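Local coordinates for myosin-I heavy chain (Dictyostelium discoideum, PDB 5EJR), which is an actin-based class VII motor with ATPase activity, acting in early phagocytosis and adhesion, and is represented here by a MyTH4-FERM module of its tail, at residues Asn340-Ser345 with Glu391-Glu396; Val368-Gln371 with Ile377-Ser380; Ile346-Leu351 with Gln371-Gln376. All coordinates share one frame; numbering follows the deposited sequence.

Contact 1: residues Asn340-Ser345 with Glu391-Glu396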
loop_
_atom_site.group_PDB
_atom_site.type_symbol
_atom_site.label_atom_id
_atom_site.label_comp_id
_atom_site.label_asym_id
_atom_site.label_seq_id
_atom_site.Cartn_x
_atom_site.Cartn_y
_atom_site.Cartn_z
ATOM N N ASN A 340 3.229 37.711 -0.021
ATOM C CA ASN A 340 3.087 38.855 -0.908
ATOM C C ASN A 340 4.294 38.902 -1.888
ATOM O O ASN A 340 5.217 38.094 -1.749
ATOM C CB ASN A 340 2.852 40.161 -0.131
ATOM C CG ASN A 340 4.057 40.801 0.527
ATOM O OD1 ASN A 340 5.153 40.243 0.580
ATOM N ND2 ASN A 340 3.880 42.022 1.021
ATOM N N GLU A 341 4.282 39.826 -2.863
ATOM C CA GLU A 341 5.344 39.960 -3.874
ATOM C C GLU A 341 6.730 40.282 -3.284
ATOM O O GLU A 341 7.726 39.746 -3.767
ATOM C CB GLU A 341 4.946 40.962 -4.954
ATOM C CG GLU A 341 3.792 40.428 -5.802
ATOM C CD GLU A 341 3.002 41.427 -6.632
ATOM O OE1 GLU A 341 3.262 42.647 -6.514
ATOM O OE2 GLU A 341 2.132 40.985 -7.418
ATOM N N LYS A 342 6.793 41.129 -2.250
ATOM C CA LYS A 342 8.056 41.454 -1.557
ATOM C C LYS A 342 8.627 40.185 -0.891
ATOM O O LYS A 342 9.785 39.871 -1.114
ATOM C CB LYS A 342 7.874 42.581 -0.527
ATOM C CG LYS A 342 9.223 43.076 0.014
ATOM C CD LYS A 342 9.093 44.137 1.090
ATOM C CE LYS A 342 10.447 44.635 1.553
ATOM N NZ LYS A 342 11.076 43.723 2.546
ATOM N N ASP A 343 7.804 39.426 -0.146
ATOM C CA ASP A 343 8.221 38.171 0.487
ATOM C C ASP A 343 8.689 37.168 -0.548
ATOM O O ASP A 343 9.674 36.459 -0.305
ATOM C CB ASP A 343 7.066 37.552 1.301
ATOM C CG ASP A 343 6.587 38.387 2.482
ATOM O OD1 ASP A 343 7.369 39.244 2.963
ATOM O OD2 ASP A 343 5.428 38.179 2.929
ATOM N N SER A 344 7.993 37.099 -1.715
ATOM C CA SER A 344 8.378 36.135 -2.756
ATOM C C SER A 344 9.710 36.502 -3.373
ATOM O O SER A 344 10.479 35.613 -3.735
ATOM C CB SER A 344 7.314 36.049 -3.850
ATOM O OG SER A 344 6.113 35.472 -3.363
ATOM N N SER A 345 9.944 37.802 -3.562
ATOM C CA SER A 345 11.189 38.365 -4.116
ATOM C C SER A 345 12.344 38.083 -3.153
ATOM O O SER A 345 13.453 37.826 -3.593
ATOM C CB SER A 345 11.033 39.873 -4.299
ATOM O OG SER A 345 10.227 40.104 -5.442
ATOM N N GLU A 391 16.163 41.845 -8.093
ATOM C CA GLU A 391 17.418 42.591 -8.112
ATOM C C GLU A 391 17.525 43.502 -6.857
ATOM O O GLU A 391 18.572 43.528 -6.201
ATOM C CB GLU A 391 17.514 43.382 -9.436
ATOM C CG GLU A 391 18.695 44.310 -9.550
ATOM C CD GLU A 391 18.641 44.994 -10.900
ATOM O OE1 GLU A 391 17.810 45.912 -11.040
ATOM O OE2 GLU A 391 19.286 44.505 -11.855
ATOM N N SER A 392 16.437 44.159 -6.480
ATOM C CA SER A 392 16.410 45.005 -5.281
ATOM C C SER A 392 16.678 44.219 -3.960
ATOM O O SER A 392 17.417 44.699 -3.104
ATOM C CB SER A 392 15.113 45.802 -5.205
ATOM O OG SER A 392 15.090 46.803 -6.208
ATOM N N GLN A 393 16.106 43.020 -3.819
ATOM C CA GLN A 393 16.306 42.196 -2.615
ATOM C C GLN A 393 17.712 41.626 -2.522
ATOM O O GLN A 393 18.255 41.494 -1.411
ATOM C CB GLN A 393 15.237 41.102 -2.488
ATOM C CG GLN A 393 13.826 41.699 -2.357
ATOM C CD GLN A 393 13.700 42.646 -1.180
ATOM O OE1 GLN A 393 14.293 42.447 -0.108
ATOM N NE2 GLN A 393 12.991 43.745 -1.386
ATOM N N ILE A 394 18.312 41.309 -3.697
ATOM C CA ILE A 394 19.682 40.806 -3.798
ATOM C C ILE A 394 20.675 41.851 -3.210
ATOM O O ILE A 394 21.619 41.454 -2.518
ATOM C CB ILE A 394 20.019 40.316 -5.235
ATOM C CG1 ILE A 394 19.254 38.989 -5.525
ATOM C CG2 ILE A 394 21.542 40.139 -5.436
ATOM C CD1 ILE A 394 19.323 38.454 -6.942
ATOM N N PHE A 395 20.405 43.177 -3.417
ATOM C CA PHE A 395 21.191 44.281 -2.827
ATOM C C PHE A 395 21.190 44.231 -1.280
ATOM O O PHE A 395 22.133 44.716 -0.656
ATOM C CB PHE A 395 20.609 45.646 -3.223
ATOM C CG PHE A 395 20.728 46.039 -4.677
ATOM C CD1 PHE A 395 21.901 45.805 -5.386
ATOM C CD2 PHE A 395 19.693 46.700 -5.320
ATOM C CE1 PHE A 395 22.007 46.177 -6.730
ATOM C CE2 PHE A 395 19.796 47.056 -6.667
ATOM C CZ PHE A 395 20.948 46.791 -7.360
ATOM N N GLU A 396 20.110 43.699 -0.673
ATOM C CA GLU A 396 19.970 43.628 0.784
ATOM C C GLU A 396 20.499 42.320 1.371
ATOM O O GLU A 396 20.486 42.142 2.586
ATOM C CB GLU A 396 18.523 43.908 1.207
ATOM C CG GLU A 396 18.117 45.354 0.971
ATOM C CD GLU A 396 16.693 45.707 1.344
ATOM O OE1 GLU A 396 16.332 45.557 2.534
ATOM O OE2 GLU A 396 15.952 46.189 0.454
HETATM O O HOH W 1 14.198 43.846 2.215
#

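Contact 2: residues Val368-Gln371 with Ile377-Ser380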
loop_
_atom_site.group_PDB
_atom_site.type_symbol
_atom_site.label_atom_id
_atom_site.label_comp_id
_atom_site.label_asym_id
_atom_site.label_seq_id
_atom_site.Cartn_x
_atom_site.Cartn_y
_atom_site.Cartn_z
ATOM N N VAL A 368 16.748 32.523 -14.906
ATOM C CA VAL A 368 17.111 32.417 -13.482
ATOM C C VAL A 368 15.847 32.559 -12.612
ATOM O O VAL A 368 15.671 31.770 -11.682
ATOM C CB VAL A 368 18.246 33.413 -13.090
ATOM C CG1 VAL A 368 18.495 33.423 -11.581
ATOM C CG2 VAL A 368 19.542 33.073 -13.834
ATOM N N VAL A 369 14.961 33.524 -12.939
ATOM C CA VAL A 369 13.707 33.763 -12.194
ATOM C C VAL A 369 12.815 32.501 -12.190
ATOM O O VAL A 369 12.294 32.129 -11.130
ATOM C CB VAL A 369 12.939 35.023 -12.672
ATOM C CG1 VAL A 369 11.551 35.131 -12.015
ATOM C CG2 VAL A 369 13.756 36.277 -12.421
ATOM N N ARG A 370 12.713 31.816 -13.358
ATOM C CA ARG A 370 11.933 30.580 -13.495
ATOM C C ARG A 370 12.484 29.420 -12.632
ATOM O O ARG A 370 11.769 28.477 -12.396
ATOM C CB ARG A 370 11.884 30.132 -14.960
ATOM C CG ARG A 370 11.238 31.138 -15.898
ATOM C CD ARG A 370 9.818 31.527 -15.500
ATOM N NE ARG A 370 8.891 30.385 -15.454
ATOM C CZ ARG A 370 8.322 29.808 -16.508
ATOM N NH1 ARG A 370 8.640 30.190 -17.738
ATOM N NH2 ARG A 370 7.466 28.820 -16.342
ATOM N N GLN A 371 13.752 29.463 -12.218
ATOM C CA GLN A 371 14.323 28.392 -11.389
ATOM C C GLN A 371 13.942 28.562 -9.905
ATOM O O GLN A 371 14.191 27.652 -9.095
ATOM C CB GLN A 371 15.851 28.408 -11.515
ATOM C CG GLN A 371 16.412 28.070 -12.922
ATOM C CD GLN A 371 17.932 28.136 -12.891
ATOM O OE1 GLN A 371 18.554 29.210 -12.789
ATOM N NE2 GLN A 371 18.565 26.979 -12.878
ATOM N N ILE A 377 2.802 32.167 -8.370
ATOM C CA ILE A 377 3.255 33.465 -7.856
ATOM C C ILE A 377 3.661 34.372 -9.047
ATOM O O ILE A 377 3.358 35.560 -9.053
ATOM C CB ILE A 377 4.477 33.205 -6.912
ATOM C CG1 ILE A 377 4.079 32.424 -5.600
ATOM C CG2 ILE A 377 5.254 34.473 -6.601
ATOM C CD1 ILE A 377 3.193 33.098 -4.687
ATOM N N LEU A 378 4.439 33.824 -9.976
ATOM C CA LEU A 378 4.948 34.529 -11.157
ATOM C C LEU A 378 3.799 35.220 -11.925
ATOM O O LEU A 378 3.985 36.329 -12.411
ATOM C CB LEU A 378 5.686 33.540 -12.101
ATOM C CG LEU A 378 6.206 34.122 -13.460
ATOM C CD1 LEU A 378 7.357 35.131 -13.240
ATOM C CD2 LEU A 378 6.741 33.000 -14.361
ATOM N N ASN A 379 2.629 34.560 -12.009
ATOM C CA ASN A 379 1.428 35.041 -12.683
ATOM C C ASN A 379 0.972 36.433 -12.289
ATOM O O ASN A 379 0.337 37.118 -13.097
ATOM C CB ASN A 379 0.272 34.055 -12.427
ATOM C CG ASN A 379 0.356 32.841 -13.276
ATOM O OD1 ASN A 379 1.275 32.705 -14.089
ATOM N ND2 ASN A 379 -0.502 31.855 -13.002
ATOM N N SER A 380 1.260 36.849 -11.057
ATOM C CA SER A 380 0.761 38.124 -10.547
ATOM C C SER A 380 1.447 39.376 -11.147
ATOM O O SER A 380 0.879 40.448 -11.051
ATOM C CB SER A 380 0.789 38.149 -9.015
ATOM O OG SER A 380 2.056 38.525 -8.496
#

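Contact 3: residues Ile346-Leu351 with Gln371-Gln376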
loop_
_atom_site.group_PDB
_atom_site.type_symbol
_atom_site.label_atom_id
_atom_site.label_comp_id
_atom_site.label_asym_id
_atom_site.label_seq_id
_atom_site.Cartn_x
_atom_site.Cartn_y
_atom_site.Cartn_z
ATOM N N ILE A 346 12.086 38.125 -1.837
ATOM C CA ILE A 346 13.135 37.801 -0.831
ATOM C C ILE A 346 13.466 36.309 -0.956
ATOM O O ILE A 346 14.639 35.936 -0.939
ATOM C CB ILE A 346 12.674 38.202 0.619
ATOM C CG1 ILE A 346 12.619 39.739 0.754
ATOM C CG2 ILE A 346 13.625 37.611 1.706
ATOM C CD1 ILE A 346 11.694 40.307 1.919
ATOM N N ILE A 347 12.421 35.458 -1.126
ATOM C CA ILE A 347 12.593 34.010 -1.274
ATOM C C ILE A 347 13.392 33.725 -2.523
ATOM O O ILE A 347 14.371 32.992 -2.475
ATOM C CB ILE A 347 11.242 33.237 -1.215
ATOM C CG1 ILE A 347 10.661 33.299 0.238
ATOM C CG2 ILE A 347 11.426 31.764 -1.658
ATOM C CD1 ILE A 347 9.064 33.104 0.321
ATOM N N ALA A 348 12.989 34.349 -3.643
ATOM C CA ALA A 348 13.679 34.198 -4.918
ATOM C C ALA A 348 15.142 34.621 -4.760
ATOM O O ALA A 348 16.006 33.845 -5.136
ATOM C CB ALA A 348 12.964 35.024 -5.980
ATOM N N ALA A 349 15.431 35.753 -4.043
ATOM C CA ALA A 349 16.823 36.204 -3.813
ATOM C C ALA A 349 17.682 35.180 -3.087
ATOM O O ALA A 349 18.811 34.938 -3.515
ATOM C CB ALA A 349 16.868 37.554 -3.103
ATOM N N ILE A 350 17.134 34.546 -2.018
ATOM C CA ILE A 350 17.858 33.526 -1.252
ATOM C C ILE A 350 18.135 32.331 -2.117
ATOM O O ILE A 350 19.241 31.827 -2.113
ATOM C CB ILE A 350 17.074 33.108 0.037
ATOM C CG1 ILE A 350 16.982 34.266 1.014
ATOM C CG2 ILE A 350 17.733 31.883 0.697
ATOM C CD1 ILE A 350 15.907 34.063 2.048
ATOM N N LEU A 351 17.104 31.824 -2.805
ATOM C CA LEU A 351 17.239 30.652 -3.661
ATOM C C LEU A 351 18.214 30.866 -4.804
ATOM O O LEU A 351 18.889 29.918 -5.207
ATOM C CB LEU A 351 15.862 30.163 -4.167
ATOM C CG LEU A 351 14.872 29.643 -3.080
ATOM C CD1 LEU A 351 13.633 29.094 -3.718
ATOM C CD2 LEU A 351 15.494 28.544 -2.240
ATOM N N GLN A 371 13.752 29.463 -12.218
ATOM C CA GLN A 371 14.323 28.392 -11.389
ATOM C C GLN A 371 13.942 28.562 -9.905
ATOM O O GLN A 371 14.191 27.652 -9.095
ATOM C CB GLN A 371 15.851 28.408 -11.515
ATOM C CG GLN A 371 16.412 28.070 -12.922
ATOM C CD GLN A 371 17.932 28.136 -12.891
ATOM O OE1 GLN A 371 18.554 29.210 -12.789
ATOM N NE2 GLN A 371 18.565 26.979 -12.878
ATOM N N VAL A 372 13.408 29.728 -9.532
ATOM C CA VAL A 372 13.170 30.055 -8.119
ATOM C C VAL A 372 11.773 30.595 -7.769
ATOM O O VAL A 372 11.494 30.820 -6.573
ATOM C CB VAL A 372 14.268 31.023 -7.578
ATOM C CG1 VAL A 372 15.646 30.387 -7.680
ATOM C CG2 VAL A 372 14.225 32.395 -8.281
ATOM N N LEU A 373 10.891 30.788 -8.756
ATOM C CA LEU A 373 9.534 31.232 -8.425
ATOM C C LEU A 373 8.569 30.280 -9.082
ATOM O O LEU A 373 8.764 30.003 -10.267
ATOM C CB LEU A 373 9.220 32.628 -8.963
ATOM C CG LEU A 373 9.669 33.848 -8.244
ATOM C CD1 LEU A 373 9.142 35.069 -8.999
ATOM C CD2 LEU A 373 9.176 33.868 -6.750
ATOM N N PRO A 374 7.508 29.796 -8.389
ATOM C CA PRO A 374 6.531 28.929 -9.084
ATOM C C PRO A 374 5.637 29.786 -9.988
ATOM O O PRO A 374 5.448 30.972 -9.706
ATOM C CB PRO A 374 5.702 28.339 -7.936
ATOM C CG PRO A 374 5.762 29.391 -6.866
ATOM C CD PRO A 374 7.121 30.045 -6.982
ATOM N N ASP A 375 5.010 29.177 -11.010
ATOM C CA ASP A 375 4.103 29.901 -11.932
ATOM C C ASP A 375 2.971 30.611 -11.220
ATOM O O ASP A 375 2.613 31.720 -11.600
ATOM C CB ASP A 375 3.522 28.945 -12.987
ATOM C CG ASP A 375 4.539 28.413 -13.976
ATOM O OD1 ASP A 375 5.731 28.842 -13.913
ATOM O OD2 ASP A 375 4.162 27.573 -14.809
ATOM N N GLN A 376 2.404 29.977 -10.173
ATOM C CA GLN A 376 1.287 30.512 -9.387
ATOM C C GLN A 376 1.563 31.922 -8.821
ATOM O O GLN A 376 0.695 32.794 -8.854
ATOM C CB GLN A 376 0.920 29.509 -8.267
ATOM C CG GLN A 376 0.333 28.192 -8.784
ATOM C CD GLN A 376 1.318 27.097 -9.184
ATOM O OE1 GLN A 376 2.544 27.297 -9.320
ATOM N NE2 GLN A 376 0.781 25.894 -9.399
#

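Contact 1: residues Asn340-Ser345 with Glu391-Glu396
Van der Waals contact between Gln393 and the first turn of helix 341-355 makes up the direct part of this meeting. CG of Gln393 lies 3.9 Å from CB of Ser345, where the two backbones also come nearest. The Gln393 chain then folds at chi2 (-57°), which carries its amide across to Lys342; the two side chains cross at about a right angle, and Gln393 NE2 rests 4.0 Å from Lys342 CE.

The polar link between the segments runs through one water. It accepts from Lys342 NZ and donates to Gln393 OE1 at 2.7 Å and to Glu396 OE1 at 2.8 Å. The water lies between opposite charges that do not touch, Lys342 NZ and Glu396 OE1 being 5.6 Å apart.

Within 340-345, hydrogen bonds order the helix start. Asn340 is the N-cap, its OD1 accepting from Asp343 N at 2.9 Å in a bond that is almost straight (169°) and nearly in line with the Asn340 side-chain C=O. Ser345 OG turns back to donate to Glu341 O, which also receives Ser345 N from the other face of its carbonyl plane. Asp343 forms a salt bridge with Lys416, and Glu341 bonds to Gln381.

In the helical middle lobe of the FERM domain, the contact joins the beginning of helix 341-355 to the C-terminal part of helix 383-394 and the residues after it. With no direct hydrogen bond between the segments, its chemistry implies a contact whose polar side is bridged by a water, which probably softens the Lys342-Glu396 attraction while holding three side chains together.

Contact 2: residues Val368-Gln371 with Ile377-Ser380
Leu378 reaches across to Arg370 with one methyl and to Val369 with the other. The close side is the arginine: CD2 of Leu378 sits 3.6 Å from Arg370 NE and equally near Arg370 CD, so a single methyl touches the last aliphatic carbon and the start of the guanidinium group together. It meets that group obliquely, the leucine side chain running roughly perpendicular to that of the arginine. Arg370 is brought there by bends at chi2 (-57°) and chi3 (-60°), which curl a chain that leaves the helix to one side until its outer part approaches Leu378. Leu378 itself extends with CG trans to the backbone N, which sends the branched end toward 368-371.

Helices 366-370 and 375-378 are two short elements joined by a bend in the alpha-helical middle lobe of the FERM domain, and this contact lies across that bend. Their nearest CA atoms, those of Arg370 and Leu378, remain 8.4 Å apart, so side chains alone bridge the segments.

On the inner side the fit is looser. Leu378 CD1 and Val369 CG1 approach to only 4.4 Å, an apolar touch between a partly exposed leucine and a buried valine, and Val369 also packs on Ile387 of helix 383-394. The outer side belongs to the exposed Arg370, whose NH2 forms a salt bridge with OD1 of Asp375, at the start of the second short helix. This bond probably steadies the guanidinium group while Leu378 CD2 packs by NE. The backbone O of Leu378 accepts a hydrogen bond from Trp386 NE1.

Contact 3: residues Ile346-Leu351 with Gln371-Gln376
Val372 fits against one face of helix 341-355, in the all-helical middle lobe of the FERM domain, just after the short helix 366-370. It has the most surface buried here, and its two methyls divide the work. CG1 presses on Leu351, 3.5 Å from the CB of that residue, whereas CG2 lies against Ala348, 3.7 Å from the alanine CB. With chi1 at -60° the branches straddle residues three apart on the helix, approximately one turn, and Val372 CB itself lies 3.9 Å from Leu351 CB.

Ala348 is second in burial. The small methyl probably allows the close approach of the connection: the CA atoms of Ala348 and Val372 are 5.3 Å apart, the shortest such spacing between the segments. Ala348 also receives Leu373, whose CD2 comes within 4.0 Å of the alanine CB, and it packs as well on Ile390 of helix 383-394.

Leu351 contributes mainly the base of its side chain. That side chain also touches Tyr324 and Trp331 of helix 317-332 and Phe409 of helix 402-416, so the contact lies where several helices of the lobe converge. No hydrogen bond joins the two segments, and all four touching residues are buried. The polar backbone of the connection is served from another helix: Gln371 O accepts from Arg328 NH2 and Val372 O from Trp331 NE1, both on helix 317-332. That same Val372 O also lies near the end of the Leu351 side chain, 4.0 Å from Leu351 CD1.

The three contacts form one continuous patch of the FERM middle lobe. Helix 341-355 serves contact 1 with its first turn and contact 3 with the following turns; their centres are about 10 Å apart, and Gln393 CB of contact 1 packs 4.0 Å from Ala349 CB of contact 3. Contacts 2 and 3, with centres about 6 Å apart, share Gln371, and the Arg370-Asp375 salt bridge ties them together. Contact 2 reaches contact 1, about 12 Å away between centres, through a probable hydrogen bond of Ser380 OG with Glu341 OE2 at 2.7 Å. Contact 3 is buried, whereas contacts 1 and 2 are partly buried.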